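Local coordinates for protein aminoglycoside N(6')-acetyltransferase type 1 (PDB 2VBQ) that transfers the acetyl group of acetyl-CoA to the 6'-amino group of aminoglycosides such as amikacin and tobramycin, giving resistance to these antibiotics, at residues A[21-26]-A[114-119]; A[76-81]-A[99-104]; A[86-91]-A[156-161]; A[93-98]-A[129-134]. All coordinates share one frame; numbering follows the deposited sequence.

Interaction 1: A[21-26]-A[114-119]; sequences MDIRQM and KQLIAA. With NI (nickel (II) ion), chain D.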
loop_
_atom_site.group_PDB
_atom_site.type_symbol
_atom_site.label_atom_id
_atom_site.label_comp_id
_atom_site.label_asym_id
_atom_site.label_seq_id
_atom_site.Cartn_x
_atom_site.Cartn_y
_atom_site.Cartn_z
ATOM N N MET A 21 18.103 20.542 -17.650
ATOM C CA MET A 21 17.949 19.406 -16.727
ATOM C C MET A 21 17.466 18.127 -17.442
ATOM O O MET A 21 16.605 18.189 -18.301
ATOM C CB MET A 21 16.987 19.777 -15.594
ATOM C CG MET A 21 16.672 18.590 -14.654
ATOM S SD MET A 21 15.734 19.108 -13.223
ATOM C CE MET A 21 14.123 19.430 -13.920
ATOM N N ASP A 22 18.042 16.975 -17.092
ATOM C CA ASP A 22 17.551 15.703 -17.571
ATOM C C ASP A 22 17.091 14.805 -16.427
ATOM O O ASP A 22 17.730 14.770 -15.389
ATOM C CB ASP A 22 18.646 14.993 -18.359
ATOM C CG ASP A 22 18.827 15.586 -19.717
ATOM O OD1 ASP A 22 17.912 15.350 -20.540
ATOM O OD2 ASP A 22 19.842 16.297 -19.952
ATOM N N ILE A 23 15.988 14.088 -16.626
ATOM C CA ILE A 23 15.596 13.011 -15.734
ATOM C C ILE A 23 16.055 11.679 -16.337
ATOM O O ILE A 23 15.587 11.253 -17.391
ATOM C CB ILE A 23 14.070 12.983 -15.461
ATOM C CG1 ILE A 23 13.543 14.389 -15.098
ATOM C CG2 ILE A 23 13.716 11.894 -14.409
ATOM C CD1 ILE A 23 14.161 14.996 -13.826
ATOM N N ARG A 24 16.989 11.026 -15.659
ATOM C CA ARG A 24 17.536 9.773 -16.150
ATOM C C ARG A 24 16.976 8.613 -15.276
ATOM O O ARG A 24 17.032 8.667 -14.050
ATOM C CB ARG A 24 19.078 9.830 -16.132
ATOM C CG ARG A 24 19.701 11.079 -16.843
ATOM C CD ARG A 24 19.686 10.936 -18.392
ATOM N NE ARG A 24 20.367 12.000 -19.170
ATOM C CZ ARG A 24 21.415 12.728 -18.766
ATOM N NH1 ARG A 24 21.966 12.554 -17.566
ATOM N NH2 ARG A 24 21.920 13.647 -19.578
ATOM N N GLN A 25 16.388 7.592 -15.913
ATOM C CA GLN A 25 16.099 6.363 -15.199
ATOM C C GLN A 25 17.424 5.795 -14.745
ATOM O O GLN A 25 18.403 5.759 -15.511
ATOM C CB GLN A 25 15.337 5.339 -16.060
ATOM C CG GLN A 25 14.801 4.131 -15.233
ATOM C CD GLN A 25 13.919 3.228 -16.061
ATOM O OE1 GLN A 25 13.298 3.679 -17.010
ATOM N NE2 GLN A 25 13.859 1.958 -15.704
ATOM N N MET A 26 17.465 5.383 -13.490
ATOM C CA MET A 26 18.707 4.951 -12.890
ATOM C C MET A 26 19.189 3.619 -13.431
ATOM O O MET A 26 18.451 2.625 -13.451
ATOM C CB MET A 26 18.571 4.813 -11.391
ATOM C CG MET A 26 19.817 4.173 -10.808
ATOM S SD MET A 26 19.693 4.025 -9.073
ATOM C CE MET A 26 18.655 2.542 -8.841
ATOM N N LYS A 114 8.399 18.222 -10.105
ATOM C CA LYS A 114 7.439 18.144 -11.213
ATOM C C LYS A 114 7.946 17.219 -12.344
ATOM O O LYS A 114 7.249 16.303 -12.783
ATOM C CB LYS A 114 7.190 19.551 -11.748
ATOM C CG LYS A 114 6.197 19.662 -12.884
ATOM C CD LYS A 114 6.001 21.122 -13.198
ATOM C CE LYS A 114 5.601 21.314 -14.632
ATOM N NZ LYS A 114 4.155 21.017 -14.798
ATOM N N GLN A 115 9.167 17.463 -12.795
ATOM C CA GLN A 115 9.748 16.666 -13.860
ATOM C C GLN A 115 10.055 15.236 -13.433
ATOM O O GLN A 115 9.803 14.315 -14.197
ATOM C CB GLN A 115 10.950 17.353 -14.451
ATOM C CG GLN A 115 10.528 18.589 -15.253
ATOM C CD GLN A 115 11.671 19.178 -16.022
ATOM O OE1 GLN A 115 11.910 20.387 -15.941
ATOM N NE2 GLN A 115 12.398 18.334 -16.779
ATOM N N LEU A 116 10.532 15.051 -12.199
ATOM C CA LEU A 116 10.703 13.704 -11.647
ATOM C C LEU A 116 9.377 12.907 -11.673
ATOM O O LEU A 116 9.337 11.768 -12.128
ATOM C CB LEU A 116 11.248 13.768 -10.212
ATOM C CG LEU A 116 12.753 14.024 -10.091
ATOM C CD1 LEU A 116 13.123 14.466 -8.641
ATOM C CD2 LEU A 116 13.539 12.739 -10.523
ATOM N N ILE A 117 8.301 13.529 -11.196
ATOM C CA ILE A 117 6.990 12.876 -11.136
ATOM C C ILE A 117 6.412 12.602 -12.552
ATOM O O ILE A 117 5.787 11.562 -12.787
ATOM C CB ILE A 117 6.020 13.693 -10.200
ATOM C CG1 ILE A 117 6.448 13.479 -8.740
ATOM C CG2 ILE A 117 4.526 13.293 -10.380
ATOM C CD1 ILE A 117 5.849 14.467 -7.748
ATOM N N ALA A 118 6.657 13.524 -13.482
ATOM C CA ALA A 118 6.315 13.316 -14.893
ATOM C C ALA A 118 6.985 12.064 -15.478
ATOM O O ALA A 118 6.350 11.313 -16.245
ATOM C CB ALA A 118 6.650 14.544 -15.705
ATOM N N ALA A 119 8.253 11.837 -15.110
ATOM C CA ALA A 119 8.991 10.639 -15.511
ATOM C C ALA A 119 8.401 9.361 -14.886
ATOM O O ALA A 119 8.277 8.340 -15.582
ATOM C CB ALA A 119 10.489 10.768 -15.151
HETATM NI NI NI D . 17.873 16.689 -22.062
HETATM O O HOH W 1 14.278 17.262 -19.192
#

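Interaction 2: A[76-81]-A[99-104]; sequences GFADAS and EGIFVL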
loop_
_atom_site.group_PDB
_atom_site.type_symbol
_atom_site.label_atom_id
_atom_site.label_comp_id
_atom_site.label_asym_id
_atom_site.label_seq_id
_atom_site.Cartn_x
_atom_site.Cartn_y
_atom_site.Cartn_z
ATOM N N GLY A 76 18.360 15.687 -7.534
ATOM C CA GLY A 76 17.198 15.096 -6.861
ATOM C C GLY A 76 16.888 13.730 -7.419
ATOM O O GLY A 76 17.489 13.327 -8.432
ATOM N N PHE A 77 15.982 13.009 -6.757
ATOM C CA PHE A 77 15.581 11.689 -7.239
ATOM C C PHE A 77 14.170 11.338 -6.827
ATOM O O PHE A 77 13.573 11.934 -5.910
ATOM C CB PHE A 77 16.551 10.568 -6.769
ATOM C CG PHE A 77 16.302 10.119 -5.374
ATOM C CD1 PHE A 77 16.719 10.921 -4.292
ATOM C CD2 PHE A 77 15.625 8.911 -5.116
ATOM C CE1 PHE A 77 16.449 10.529 -2.976
ATOM C CE2 PHE A 77 15.362 8.506 -3.799
ATOM C CZ PHE A 77 15.783 9.307 -2.732
ATOM N N ALA A 78 13.651 10.320 -7.504
ATOM C CA ALA A 78 12.421 9.690 -7.105
ATOM C C ALA A 78 12.537 8.172 -7.234
ATOM O O ALA A 78 13.097 7.657 -8.211
ATOM C CB ALA A 78 11.231 10.232 -7.953
ATOM N N ASP A 79 11.990 7.467 -6.243
ATOM C CA ASP A 79 11.841 6.017 -6.333
ATOM C C ASP A 79 10.391 5.726 -6.691
ATOM O O ASP A 79 9.495 6.331 -6.112
ATOM C CB ASP A 79 12.168 5.347 -4.983
ATOM C CG ASP A 79 13.653 5.412 -4.628
ATOM O OD1 ASP A 79 14.489 5.630 -5.511
ATOM O OD2 ASP A 79 13.989 5.215 -3.444
ATOM N N ALA A 80 10.162 4.776 -7.606
ATOM C CA ALA A 80 8.797 4.402 -8.010
ATOM C C ALA A 80 8.646 2.877 -8.061
ATOM O O ALA A 80 9.632 2.151 -8.182
ATOM C CB ALA A 80 8.440 5.032 -9.339
ATOM N N SER A 81 7.419 2.404 -7.912
ATOM C CA SER A 81 7.118 1.000 -8.089
ATOM C C SER A 81 5.849 0.841 -8.910
ATOM O O SER A 81 5.059 1.782 -9.046
ATOM C CB SER A 81 6.885 0.343 -6.721
ATOM O OG SER A 81 5.724 0.909 -6.105
ATOM N N GLU A 99 7.304 6.051 -4.372
ATOM C CA GLU A 99 7.823 5.446 -3.145
ATOM C C GLU A 99 8.715 6.405 -2.343
ATOM O O GLU A 99 8.827 6.286 -1.123
ATOM C CB GLU A 99 8.574 4.125 -3.446
ATOM C CG GLU A 99 7.717 2.999 -4.111
ATOM C CD GLU A 99 6.675 2.341 -3.171
ATOM O OE1 GLU A 99 6.511 2.771 -2.007
ATOM O OE2 GLU A 99 5.995 1.393 -3.617
ATOM N N GLY A 100 9.308 7.380 -3.031
ATOM C CA GLY A 100 10.165 8.393 -2.375
ATOM C C GLY A 100 10.496 9.511 -3.343
ATOM O O GLY A 100 10.647 9.266 -4.534
ATOM N N ILE A 101 10.615 10.734 -2.839
ATOM C CA ILE A 101 11.025 11.853 -3.662
ATOM C C ILE A 101 11.771 12.876 -2.795
ATOM O O ILE A 101 11.358 13.182 -1.659
ATOM C CB ILE A 101 9.835 12.486 -4.453
ATOM C CG1 ILE A 101 10.352 13.418 -5.556
ATOM C CG2 ILE A 101 8.833 13.184 -3.482
ATOM C CD1 ILE A 101 9.398 13.663 -6.691
ATOM N N PHE A 102 12.856 13.402 -3.353
ATOM C CA PHE A 102 13.727 14.335 -2.646
ATOM C C PHE A 102 14.463 15.199 -3.643
ATOM O O PHE A 102 15.000 14.691 -4.634
ATOM C CB PHE A 102 14.733 13.567 -1.770
ATOM C CG PHE A 102 15.799 14.456 -1.138
ATOM C CD1 PHE A 102 15.563 15.101 0.093
ATOM C CD2 PHE A 102 17.030 14.633 -1.766
ATOM C CE1 PHE A 102 16.579 15.942 0.685
ATOM C CE2 PHE A 102 18.026 15.457 -1.201
ATOM C CZ PHE A 102 17.792 16.103 0.026
ATOM N N VAL A 103 14.495 16.500 -3.383
ATOM C CA VAL A 103 15.273 17.447 -4.177
ATOM C C VAL A 103 16.153 18.217 -3.201
ATOM O O VAL A 103 15.673 18.601 -2.125
ATOM C CB VAL A 103 14.367 18.431 -4.984
ATOM C CG1 VAL A 103 15.191 19.509 -5.721
ATOM C CG2 VAL A 103 13.479 17.662 -5.978
ATOM N N LEU A 104 17.432 18.383 -3.540
ATOM C CA LEU A 104 18.362 19.097 -2.646
ATOM C C LEU A 104 17.815 20.482 -2.302
ATOM O O LEU A 104 17.281 21.164 -3.190
ATOM C CB LEU A 104 19.732 19.268 -3.314
ATOM C CG LEU A 104 20.604 18.008 -3.387
ATOM C CD1 LEU A 104 21.756 18.226 -4.329
ATOM C CD2 LEU A 104 21.110 17.609 -2.020
#

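Interaction 3: A[86-91]-A[156-161]; sequences YVNGCD and ERVIFY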
loop_
_atom_site.group_PDB
_atom_site.type_symbol
_atom_site.label_atom_id
_atom_site.label_comp_id
_atom_site.label_asym_id
_atom_site.label_seq_id
_atom_site.Cartn_x
_atom_site.Cartn_y
_atom_site.Cartn_z
ATOM N N TYR A 86 -3.381 -4.071 -3.160
ATOM C CA TYR A 86 -4.372 -3.005 -3.022
ATOM C C TYR A 86 -3.650 -1.713 -2.649
ATOM O O TYR A 86 -2.836 -1.700 -1.701
ATOM C CB TYR A 86 -5.403 -3.336 -1.926
ATOM C CG TYR A 86 -6.249 -2.131 -1.608
ATOM C CD1 TYR A 86 -7.263 -1.718 -2.492
ATOM C CD2 TYR A 86 -6.006 -1.360 -0.472
ATOM C CE1 TYR A 86 -8.027 -0.586 -2.233
ATOM C CE2 TYR A 86 -6.777 -0.212 -0.210
ATOM C CZ TYR A 86 -7.776 0.152 -1.093
ATOM O OH TYR A 86 -8.529 1.280 -0.833
ATOM N N VAL A 87 -3.932 -0.633 -3.386
ATOM C CA VAL A 87 -3.461 0.697 -3.011
ATOM C C VAL A 87 -4.646 1.564 -2.512
ATOM O O VAL A 87 -5.651 1.738 -3.219
ATOM C CB VAL A 87 -2.725 1.430 -4.177
ATOM C CG1 VAL A 87 -2.171 2.782 -3.695
ATOM C CG2 VAL A 87 -1.582 0.551 -4.757
ATOM N N ASN A 88 -4.498 2.101 -1.307
ATOM C CA ASN A 88 -5.497 2.988 -0.711
ATOM C C ASN A 88 -5.929 4.093 -1.660
ATOM O O ASN A 88 -5.070 4.806 -2.225
ATOM C CB ASN A 88 -4.987 3.588 0.614
ATOM C CG ASN A 88 -4.651 2.535 1.662
ATOM O OD1 ASN A 88 -3.674 1.792 1.523
ATOM N ND2 ASN A 88 -5.451 2.482 2.740
ATOM N N GLY A 89 -7.250 4.201 -1.849
ATOM C CA GLY A 89 -7.875 5.246 -2.649
ATOM C C GLY A 89 -7.945 4.992 -4.142
ATOM O O GLY A 89 -8.498 5.796 -4.873
ATOM N N CYS A 90 -7.367 3.870 -4.592
ATOM C CA CYS A 90 -7.347 3.502 -6.012
ATOM C C CYS A 90 -8.425 2.477 -6.330
ATOM O O CYS A 90 -8.802 1.705 -5.466
ATOM C CB CYS A 90 -5.954 2.969 -6.402
ATOM S SG CYS A 90 -4.659 4.251 -6.284
ATOM N N ASP A 91 -8.892 2.469 -7.575
ATOM C CA ASP A 91 -9.920 1.532 -8.042
ATOM C C ASP A 91 -9.388 0.489 -8.993
ATOM O O ASP A 91 -10.077 -0.496 -9.269
ATOM C CB ASP A 91 -11.073 2.270 -8.741
ATOM C CG ASP A 91 -11.687 3.324 -7.875
ATOM O OD1 ASP A 91 -12.003 3.031 -6.694
ATOM O OD2 ASP A 91 -11.862 4.461 -8.376
ATOM N N GLU A 156 -7.866 9.433 0.845
ATOM C CA GLU A 156 -8.224 9.017 2.214
ATOM C C GLU A 156 -7.023 9.159 3.105
ATOM O O GLU A 156 -5.887 9.172 2.641
ATOM C CB GLU A 156 -8.751 7.556 2.274
ATOM C CG GLU A 156 -7.847 6.513 1.587
ATOM C CD GLU A 156 -8.478 5.109 1.508
ATOM O OE1 GLU A 156 -9.587 4.999 0.962
ATOM O OE2 GLU A 156 -7.855 4.121 1.978
ATOM N N ARG A 157 -7.291 9.268 4.396
ATOM C CA ARG A 157 -6.271 9.291 5.411
ATOM C C ARG A 157 -6.443 8.022 6.232
ATOM O O ARG A 157 -7.575 7.625 6.514
ATOM C CB ARG A 157 -6.430 10.528 6.298
ATOM C CG ARG A 157 -6.345 11.816 5.528
ATOM C CD ARG A 157 -6.308 13.034 6.426
ATOM N NE ARG A 157 -6.152 14.202 5.565
ATOM C CZ ARG A 157 -5.457 15.297 5.861
ATOM N NH1 ARG A 157 -4.846 15.448 7.041
ATOM N NH2 ARG A 157 -5.398 16.261 4.955
ATOM N N VAL A 158 -5.341 7.392 6.615
ATOM C CA VAL A 158 -5.418 6.137 7.367
ATOM C C VAL A 158 -4.391 6.008 8.470
ATOM O O VAL A 158 -3.369 6.680 8.455
ATOM C CB VAL A 158 -5.299 4.891 6.435
ATOM C CG1 VAL A 158 -6.504 4.826 5.466
ATOM C CG2 VAL A 158 -3.978 4.919 5.684
ATOM N N ILE A 159 -4.678 5.114 9.414
ATOM C CA ILE A 159 -3.739 4.699 10.437
ATOM C C ILE A 159 -3.304 3.268 10.145
ATOM O O ILE A 159 -4.148 2.395 10.003
ATOM C CB ILE A 159 -4.376 4.728 11.857
ATOM C CG1 ILE A 159 -5.134 6.046 12.108
ATOM C CG2 ILE A 159 -3.289 4.462 12.923
ATOM C CD1 ILE A 159 -6.096 6.024 13.348
ATOM N N PHE A 160 -2.003 3.021 10.019
ATOM C CA PHE A 160 -1.529 1.650 9.812
ATOM C C PHE A 160 -1.232 0.952 11.132
ATOM O O PHE A 160 -0.793 1.595 12.097
ATOM C CB PHE A 160 -0.304 1.630 8.903
ATOM C CG PHE A 160 -0.636 1.734 7.443
ATOM C CD1 PHE A 160 -0.751 2.981 6.824
ATOM C CD2 PHE A 160 -0.858 0.582 6.689
ATOM C CE1 PHE A 160 -1.056 3.086 5.463
ATOM C CE2 PHE A 160 -1.175 0.671 5.319
ATOM C CZ PHE A 160 -1.276 1.921 4.705
ATOM N N TYR A 161 -1.468 -0.356 11.154
ATOM C CA TYR A 161 -1.156 -1.216 12.296
ATOM C C TYR A 161 -0.277 -2.366 11.856
ATOM O O TYR A 161 -0.284 -2.726 10.704
ATOM C CB TYR A 161 -2.432 -1.772 12.960
ATOM C CG TYR A 161 -3.210 -0.719 13.692
ATOM C CD1 TYR A 161 -2.894 -0.356 15.007
ATOM C CD2 TYR A 161 -4.255 -0.062 13.057
ATOM C CE1 TYR A 161 -3.617 0.663 15.658
ATOM C CE2 TYR A 161 -4.960 0.931 13.680
ATOM C CZ TYR A 161 -4.650 1.294 14.972
ATOM O OH TYR A 161 -5.421 2.291 15.530
#

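Interaction 4: A[93-98]-A[129-134]; sequences SPVVFL and CREMAS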
loop_
_atom_site.group_PDB
_atom_site.type_symbol
_atom_site.label_atom_id
_atom_site.label_comp_id
_atom_site.label_asym_id
_atom_site.label_seq_id
_atom_site.Cartn_x
_atom_site.Cartn_y
_atom_site.Cartn_z
ATOM N N SER A 93 -5.847 -1.826 -10.820
ATOM C CA SER A 93 -4.603 -2.523 -10.515
ATOM C C SER A 93 -3.973 -2.990 -11.826
ATOM O O SER A 93 -4.678 -3.440 -12.728
ATOM C CB SER A 93 -4.820 -3.675 -9.495
ATOM O OG SER A 93 -3.599 -4.232 -9.035
ATOM N N PRO A 94 -2.640 -2.852 -11.965
ATOM C CA PRO A 94 -1.690 -2.354 -10.984
ATOM C C PRO A 94 -1.664 -0.811 -10.950
ATOM O O PRO A 94 -2.301 -0.152 -11.793
ATOM C CB PRO A 94 -0.341 -2.904 -11.494
ATOM C CG PRO A 94 -0.492 -2.856 -12.975
ATOM C CD PRO A 94 -1.970 -3.188 -13.243
ATOM N N VAL A 95 -0.931 -0.270 -9.977
ATOM C CA VAL A 95 -0.838 1.176 -9.754
ATOM C C VAL A 95 0.649 1.572 -9.739
ATOM O O VAL A 95 1.481 0.841 -9.162
ATOM C CB VAL A 95 -1.541 1.584 -8.410
ATOM C CG1 VAL A 95 -1.306 3.064 -8.068
ATOM C CG2 VAL A 95 -3.033 1.294 -8.476
ATOM N N VAL A 96 0.974 2.687 -10.403
ATOM C CA VAL A 96 2.323 3.293 -10.292
ATOM C C VAL A 96 2.438 4.146 -9.028
ATOM O O VAL A 96 1.634 5.071 -8.793
ATOM C CB VAL A 96 2.818 4.051 -11.609
ATOM C CG1 VAL A 96 1.965 5.270 -11.950
ATOM C CG2 VAL A 96 4.322 4.401 -11.493
ATOM N N PHE A 97 3.386 3.778 -8.166
ATOM C CA PHE A 97 3.420 4.354 -6.839
ATOM C C PHE A 97 4.703 5.152 -6.603
ATOM O O PHE A 97 5.808 4.667 -6.885
ATOM C CB PHE A 97 3.239 3.290 -5.713
ATOM C CG PHE A 97 2.780 3.907 -4.410
ATOM C CD1 PHE A 97 3.695 4.493 -3.527
ATOM C CD2 PHE A 97 1.418 3.985 -4.112
ATOM C CE1 PHE A 97 3.263 5.116 -2.347
ATOM C CE2 PHE A 97 0.988 4.605 -2.938
ATOM C CZ PHE A 97 1.919 5.157 -2.057
ATOM N N LEU A 98 4.538 6.390 -6.131
ATOM C CA LEU A 98 5.680 7.247 -5.770
ATOM C C LEU A 98 6.205 6.816 -4.384
ATOM O O LEU A 98 5.624 7.169 -3.355
ATOM C CB LEU A 98 5.281 8.740 -5.815
ATOM C CG LEU A 98 6.405 9.793 -5.632
ATOM C CD1 LEU A 98 7.405 9.742 -6.806
ATOM C CD2 LEU A 98 5.859 11.201 -5.475
ATOM N N CYS A 129 -0.314 1.216 -16.274
ATOM C CA CYS A 129 -1.029 1.658 -15.072
ATOM C C CYS A 129 -2.051 2.768 -15.377
ATOM O O CYS A 129 -1.749 3.713 -16.104
ATOM C CB CYS A 129 -0.063 2.121 -13.956
ATOM S SG CYS A 129 1.108 0.833 -13.417
ATOM N N ARG A 130 -3.248 2.652 -14.803
ATOM C CA ARG A 130 -4.298 3.674 -15.007
ATOM C C ARG A 130 -4.241 4.783 -13.969
ATOM O O ARG A 130 -4.741 5.879 -14.204
ATOM C CB ARG A 130 -5.697 3.036 -15.043
ATOM C CG ARG A 130 -5.834 1.930 -16.089
ATOM C CD ARG A 130 -7.306 1.612 -16.488
ATOM N NE ARG A 130 -7.994 0.685 -15.579
ATOM C CZ ARG A 130 -7.695 -0.608 -15.429
ATOM N NH1 ARG A 130 -6.684 -1.161 -16.102
ATOM N NH2 ARG A 130 -8.404 -1.357 -14.586
ATOM N N GLU A 131 -3.612 4.501 -12.829
ATOM C CA GLU A 131 -3.582 5.432 -11.713
ATOM C C GLU A 131 -2.157 5.527 -11.178
ATOM O O GLU A 131 -1.410 4.534 -11.185
ATOM C CB GLU A 131 -4.507 4.962 -10.583
ATOM C CG GLU A 131 -6.007 5.045 -10.874
ATOM C CD GLU A 131 -6.848 4.224 -9.890
ATOM O OE1 GLU A 131 -6.574 3.018 -9.708
ATOM O OE2 GLU A 131 -7.777 4.776 -9.285
ATOM N N MET A 132 -1.807 6.724 -10.726
ATOM C CA MET A 132 -0.595 6.965 -9.965
ATOM C C MET A 132 -0.997 7.363 -8.559
ATOM O O MET A 132 -1.949 8.134 -8.366
ATOM C CB MET A 132 0.259 8.059 -10.630
ATOM C CG MET A 132 1.495 8.527 -9.813
ATOM S SD MET A 132 2.701 9.424 -10.815
ATOM C CE MET A 132 1.677 10.810 -11.326
ATOM N N ALA A 133 -0.290 6.822 -7.575
ATOM C CA ALA A 133 -0.552 7.154 -6.183
ATOM C C ALA A 133 0.721 7.443 -5.393
ATOM O O ALA A 133 1.857 7.171 -5.859
ATOM C CB ALA A 133 -1.376 6.055 -5.508
ATOM N N SER A 134 0.507 7.987 -4.192
ATOM C CA SER A 134 1.561 8.416 -3.280
ATOM C C SER A 134 0.936 8.586 -1.896
ATOM O O SER A 134 -0.283 8.581 -1.766
ATOM C CB SER A 134 2.165 9.729 -3.769
ATOM O OG SER A 134 3.282 10.110 -2.980
HETATM O O HOH W 2 -4.067 -0.034 -13.889
#

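Interaction 1: A[21-26]-A[114-119]
Ile23, on the edge strand 21-25, packs against Gln115, Leu116 and Ala119 of helix 112-126, an apolar strand-on-helix contact at the border of the central sheet. The local axes approach to 8.9 Å and their N-to-C directions differ by 36°. Ile23 points at the helix and touches a single turn of it. The branches of Ile23 divide the helix surface between them but share Leu116. CG2 stands anti to the backbone N and presses on Ala119 CB at 3.5 Å, a tight fit for two carbons, while Leu116 CD2 lies 4.0 Å from the same CG2. CD1 reaches Leu116 N and CD2 and Gln115 CB, and the isoleucine and leucine cross at about a right angle. At the N-terminal end of the strand, Met21 and Gln115 approach from opposite directions. The methionine is bent at chi3 (73°), which brings its methyl CE over to the amide, 3.1 Å from Gln115 OE1. A water bridges the polar groups there, donating to Met21 O at 2.7 Å and accepting a weak bond from Gln115 NE2. On the other side of the strand, Asp22 OD1 binds the nickel ion at 2.0 Å together with His20. Lys114 N, in the helix, hydrogen-bonds the bisubstrate ligand. Such packing of the helix that binds acetyl-CoA with its N-terminal turn against the first strand of the sheet belongs to the GNAT fold.

Interaction 2: A[76-81]-A[99-104]
Phe77 and Phe102 pair across two antiparallel strands through two backbone bonds, Phe77 N to Phe102 O at 2.9 Å and Phe102 N to Phe77 O at 3.0 Å. Farther along, Asp79 N donates to Gly100 O, and Asp79 O receives both Glu99 N at 2.8 Å and Gly100 N at 3.3 Å. Glu99 and Gly100 thus face the single Asp79, a classic beta bulge; both N-H groups reach its oxygen from one face of the carbonyl plane. Among the polar side chains, Ser81 OG donates to Glu99 OE2 over a short 2.5 Å, meeting the carboxylate on its anti side, 16° out of plane. The glutamate folds back at chi2 (-71°) to offer this oxygen, which Arg83 also holds by a salt bridge. Asp79 is held by hydrogen bonds to Ser65 and Trp34 and a salt bridge to Arg38. Apolar contacts occupy both faces: Phe77 CE1 rests 3.7 Å from Phe102 CB on one, and Ala78 CB lies 4.1 Å from Ile101 CG1 on the other, which helix 112-126 covers. Glu99 O, Ile101 N and Val103 N hydrogen-bond the bisubstrate ligand. A bulged strand whose backbone receives the acetyl-CoA portion is the hallmark of the GNAT active site.

Interaction 3: A[86-91]-A[156-161]
Asn88 and Glu156 make the close part of this contact, where the loop 86-91 meets the strand 156-161. Asn88 ND2 donates to Glu156 OE2 at 3.0 Å with an N-H...O angle of 151°. The acceptor lies nearly in the amide plane and is met almost end-on to its C-O bond, while the amide and carboxylate planes stand 75° apart. Asn88 CB also comes within 3.2 Å of OE2, so the oxygen sits against both the amide and the root of the asparagine side chain. Glu156 reaches across from a crowded first torsion (chi1 51°), CG lying between its backbone N and carbonyl carbon, with the chain extended beyond. Gly89, at the positive-phi position of a type II turn from Val87 to Cys90, lies beside this carboxylate, its N 3.7 Å from Glu156 CD.

The remainder is looser. Val158 CG1 faces Asn88 ND2 at 3.7 Å, and Phe160 CZ approaches Asn88 OD1 only to 4.0 Å, the ring and amide sliding past each other. Tyr86 OH stays 4.1 Å from OE2; both atoms hydrogen-bond the same nitrogen of the bisubstrate ligand, N50. Tyr86, Gly89 and Glu156 remain partly exposed, whereas Asn88, Val158 and Phe160 are buried; Tyr86, Asn88, Glu156 and Val158 all line the ligand pocket. Asp135 of the second subunit takes a further bond from Asn88 ND2, and strand 156-161 pairs with an antiparallel strand there. Loop and strand thus contribute one wall of an aminoglycoside-binding site at the dimer interface.

Interaction 4: A[93-98]-A[129-134]
Phe97 and Ala133 are partners in a parallel strand pair that forms part of a beta-alpha-beta unit, strand 95-103 and strand 131-136 being joined through helix 112-126. Three backbone bonds tie the strands: Val96 N to Glu131 O, Ala133 N to Val96 O at 2.9 Å, and Leu98 N to Ala133 O, the straightest at 172°.

Phe97 starts with CB beside Ala133 O, 4.1 Å away. With chi1 at -159°, CG lies anti to the backbone N, which lays the ring along the neighbouring strand; CG and CD2 approach Ala133 O, which sits over one ring face, 3.6 Å from the plane and offset toward the edge. CD2 also touches Ala133 CB at 3.7 Å. Further out, CE2 faces Ser134 N, CE1 nears Ser134 CA, and at the tip CZ meets that carbon, which makes a CH-pi contact over the ring face. Arg83 adds a cation-pi contact, and Phe160 of the second subunit packs on the ring.

On the opposite face of the sheet, Val96 CG1 presses on Met132 CB. Just ahead of its strand, Cys129 SG sits 3.5 Å from Val96 N; nearby a water donates to Pro94 O at 2.7 Å and accepts from Arg130 N.

In the fold
From the N terminus, strand 21-25 enters first, and interaction 1 closes the longest loop when helix 112-126 returns to it. Interaction 2 is nested inside, closing the hairpin of strands 73-83 and 95-103; Leu116 and Ile117 of the helix pack onto it. Interaction 4 shares strand 95-103 and extends the sheet to strand 131-136, crossing interactions 1 and 2 along the chain; Ser81 and Phe97 join it to the hairpin. Interaction 3 encloses interaction 4 and crosses the other two, tying the loop after strand 73-83 to the C-terminal strand. Its centre lies about 26 Å from that of interaction 1, and both it and interaction 4 touch the second subunit.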